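PDB 5ZFQ: twitching motility pilus retraction protein from Geobacter sulfurreducens PCA, which probably uses ATP hydrolysis in a ring of six subunits to power retraction of type IV pili, the movement behind twitching motility. Local coordinates for residues L307-P312 against G340-N345. Sequence-based numbering, arbitrary orientation.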
ATOM      1  N   LEU A 307     -30.179   2.392 -28.823  1.00 33.87           N
ATOM      2  CA  LEU A 307     -29.962   1.155 -28.103  1.00 35.32           C
ATOM      3  C   LEU A 307     -29.259   0.105 -28.954  1.00 35.60           C
ATOM      4  O   LEU A 307     -29.696  -0.221 -30.072  1.00 36.22           O
ATOM      5  CB  LEU A 307     -31.306   0.616 -27.595  1.00 35.85           C
ATOM      6  CG  LEU A 307     -31.366  -0.740 -26.898  1.00 35.76           C
ATOM      7  CD1 LEU A 307     -30.883  -0.685 -25.440  1.00 31.16           C
ATOM      8  CD2 LEU A 307     -32.787  -1.280 -27.008  1.00 37.13           C
ATOM      9  N   GLU A 308     -28.222  -0.481 -28.401  1.00 34.97           N
ATOM     10  CA  GLU A 308     -27.541  -1.541 -29.055  1.00 35.49           C
ATOM     11  C   GLU A 308     -27.910  -2.769 -28.260  1.00 35.39           C
ATOM     12  O   GLU A 308     -27.788  -2.781 -27.075  1.00 33.97           O
ATOM     13  CB  GLU A 308     -26.058  -1.298 -29.031  1.00 32.68           C
ATOM     14  CG  GLU A 308     -25.255  -2.533 -29.340  1.00 35.64           C
ATOM     15  CD  GLU A 308     -23.946  -2.266 -30.004  1.00 35.80           C
ATOM     16  OE1 GLU A 308     -23.930  -1.865 -31.146  1.00 36.95           O
ATOM     17  OE2 GLU A 308     -22.929  -2.475 -29.391  1.00 35.16           O
ATOM     18  N   VAL A 309     -28.394  -3.800 -28.930  1.00 36.58           N
ATOM     19  CA  VAL A 309     -28.767  -5.038 -28.279  1.00 36.71           C
ATOM     20  C   VAL A 309     -28.037  -6.236 -28.822  1.00 37.65           C
ATOM     21  O   VAL A 309     -28.074  -6.486 -29.979  1.00 39.03           O
ATOM     22  CB  VAL A 309     -30.249  -5.348 -28.497  1.00 39.39           C
ATOM     23  CG1 VAL A 309     -30.663  -6.594 -27.770  1.00 39.08           C
ATOM     24  CG2 VAL A 309     -31.114  -4.194 -28.100  1.00 39.09           C
ATOM     25  N   MET A 310     -27.407  -7.005 -27.962  1.00 37.14           N
ATOM     26  CA  MET A 310     -26.745  -8.213 -28.376  1.00 38.03           C
ATOM     27  C   MET A 310     -27.381  -9.419 -27.716  1.00 38.42           C
ATOM     28  O   MET A 310     -27.380  -9.519 -26.525  1.00 37.34           O
ATOM     29  CB  MET A 310     -25.299  -8.165 -27.955  1.00 37.25           C
ATOM     30  CG  MET A 310     -24.420  -9.210 -28.581  1.00 38.11           C
ATOM     31  SD  MET A 310     -24.288 -10.795 -27.804  1.00 37.93           S
ATOM     32  CE  MET A 310     -23.678 -10.471 -26.203  1.00 38.10           C
ATOM     33  N   VAL A 311     -27.899 -10.345 -28.502  1.00 40.25           N
ATOM     34  CA  VAL A 311     -28.484 -11.559 -27.985  1.00 41.18           C
ATOM     35  C   VAL A 311     -27.592 -12.681 -28.417  1.00 42.35           C
ATOM     36  O   VAL A 311     -27.428 -12.918 -29.577  1.00 43.83           O
ATOM     37  CB  VAL A 311     -29.872 -11.813 -28.547  1.00 42.99           C
ATOM     38  CG1 VAL A 311     -30.503 -12.983 -27.838  1.00 43.49           C
ATOM     39  CG2 VAL A 311     -30.746 -10.605 -28.347  1.00 42.36           C
ATOM     40  N   PRO A 312     -26.993 -13.394 -27.395  1.00 41.50           N
ATOM     41  CA  PRO A 312     -26.087 -14.462 -27.827  1.00 42.41           C
ATOM     42  C   PRO A 312     -26.698 -15.631 -28.536  1.00 43.80           C
ATOM     43  O   PRO A 312     -27.831 -15.945 -28.325  1.00 43.92           O
ATOM     44  CB  PRO A 312     -25.484 -14.938 -26.525  1.00 41.29           C
ATOM     45  CG  PRO A 312     -25.477 -13.749 -25.693  1.00 39.48           C
ATOM     46  CD  PRO A 312     -26.843 -13.296 -25.885  1.00 39.52           C
ATOM     47  N   GLY A 340     -33.442 -10.407 -32.956  1.00 95.22           N
ATOM     48  CA  GLY A 340     -33.804  -9.104 -32.460  1.00 90.02           C
ATOM     49  C   GLY A 340     -32.618  -8.240 -32.117  1.00 85.62           C
ATOM     50  O   GLY A 340     -32.787  -7.171 -31.598  1.00 89.58           O
ATOM     51  N   MET A 341     -31.420  -8.685 -32.425  1.00 78.08           N
ATOM     52  CA  MET A 341     -30.252  -7.906 -32.141  1.00 65.92           C
ATOM     53  C   MET A 341     -30.207  -6.678 -33.009  1.00 59.73           C
ATOM     54  O   MET A 341     -30.743  -6.672 -34.067  1.00 58.79           O
ATOM     55  CB  MET A 341     -28.996  -8.689 -32.457  1.00 62.84           C
ATOM     56  CG  MET A 341     -28.959 -10.099 -31.976  1.00 61.26           C
ATOM     57  SD  MET A 341     -27.347 -10.793 -32.238  1.00 61.16           S
ATOM     58  CE  MET A 341     -26.352  -9.595 -31.466  1.00 54.21           C
ATOM     59  N   GLN A 342     -29.571  -5.628 -32.535  1.00 55.07           N
ATOM     60  CA  GLN A 342     -29.389  -4.452 -33.323  1.00 52.59           C
ATOM     61  C   GLN A 342     -28.133  -3.783 -32.911  1.00 43.11           C
ATOM     62  O   GLN A 342     -27.838  -3.734 -31.762  1.00 42.19           O
ATOM     63  CB  GLN A 342     -30.543  -3.494 -33.164  1.00 51.10           C
ATOM     64  CG  GLN A 342     -30.903  -3.176 -31.746  1.00 49.43           C
ATOM     65  CD  GLN A 342     -32.178  -2.396 -31.611  1.00 49.12           C
ATOM     66  OE1 GLN A 342     -33.232  -2.856 -31.966  1.00 50.32           O
ATOM     67  NE2 GLN A 342     -32.078  -1.216 -31.077  1.00 47.67           N
ATOM     68  N   THR A 343     -27.393  -3.235 -33.852  1.00 45.07           N
ATOM     69  CA  THR A 343     -26.209  -2.458 -33.514  1.00 44.03           C
ATOM     70  C   THR A 343     -26.624  -1.029 -33.177  1.00 42.99           C
ATOM     71  O   THR A 343     -27.727  -0.591 -33.527  1.00 41.05           O
ATOM     72  CB  THR A 343     -25.176  -2.424 -34.662  1.00 44.67           C
ATOM     73  OG1 THR A 343     -25.762  -1.813 -35.814  1.00 43.38           O
ATOM     74  CG2 THR A 343     -24.712  -3.837 -35.033  1.00 46.00           C
ATOM     75  N   MET A 344     -25.729  -0.317 -32.492  1.00 42.05           N
ATOM     76  CA  MET A 344     -25.886   1.104 -32.244  1.00 38.73           C
ATOM     77  C   MET A 344     -26.072   1.842 -33.567  1.00 41.45           C
ATOM     78  O   MET A 344     -26.949   2.693 -33.678  1.00 39.07           O
ATOM     79  CB  MET A 344     -24.682   1.662 -31.475  1.00 37.73           C
ATOM     80  CG  MET A 344     -24.813   3.134 -31.153  1.00 36.72           C
ATOM     81  SD  MET A 344     -26.319   3.481 -30.183  1.00 50.44           S
ATOM     82  CE  MET A 344     -25.978   2.606 -28.659  1.00 35.39           C
ATOM     83  N   ASN A 345     -25.272   1.497 -34.575  1.00 42.50           N
ATOM     84  CA  ASN A 345     -25.436   2.112 -35.889  1.00 43.46           C
ATOM     85  C   ASN A 345     -26.817   1.815 -36.479  1.00 44.50           C
ATOM     86  O   ASN A 345     -27.449   2.716 -37.032  1.00 45.54           O
ATOM     87  CB  ASN A 345     -24.330   1.673 -36.867  1.00 44.41           C
ATOM     88  CG  ASN A 345     -23.149   2.654 -36.901  1.00 43.63           C
ATOM     89  OD1 ASN A 345     -23.238   3.776 -36.382  1.00 42.89           O
ATOM     90  ND2 ASN A 345     -22.038   2.232 -37.500  1.00 43.81           N
TER
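Val309 and Gln342 form a single antiparallel, hydrogen-bonded bridge: Val309 N donates to Gln342 O (2.9 Å), and Gln342 N returns a bond to Val309 O (3.1 Å). The Gln342 side chain then reaches two residues back along the strand, to Leu307. With CG set between its own backbone N and carbonyl carbon (chi1 51°) and the chain extended beyond, CG passes CG2 of Val309, and NE2 bonds Leu307 O at 2.8 Å. The bond is nearly straight at NE2 and lies in the amide plane, yet it meets the carbonyl from above its plane. Glutamine suits the place, having methylenes to lie against valine and an amide N-H for the strand's carbonyl.

Glu308, next along the strand from Leu307, turns to the start of helix 344-353, where OE1 accepts the backbone N-H of Met344 (2.7 Å) on its anti side. This N-H opens the helix, so the carboxylate would probably also be favoured by the helix dipole; Thr343, the N-cap, serves Gln346 N through OG1. OE2 is held by Ala259 N. Were Glu308 replaced by an alanine, the N-H groups of Met344 and Ala259 would each probably lose a carboxylate oxygen as acceptor, and the helix start would be less firmly tied to the strand.

Met341 lies alongside Met310. Methionine's long, unbranched apolar chain can bend at its end (chi3 53°), bringing Met341 CE to Met310 CG at 3.5 Å while Met341 CG packs against Val311 CB.

The 340-343 segment runs beside strand 303-310, an outermost strand of the mixed sheet within the chain; strand 286-296 lies along that strand's other side. Met332 of helix 328-333 touches Glu308, Met310 and Met341, and Ile316 of helix 314-321 adjoins both methionines.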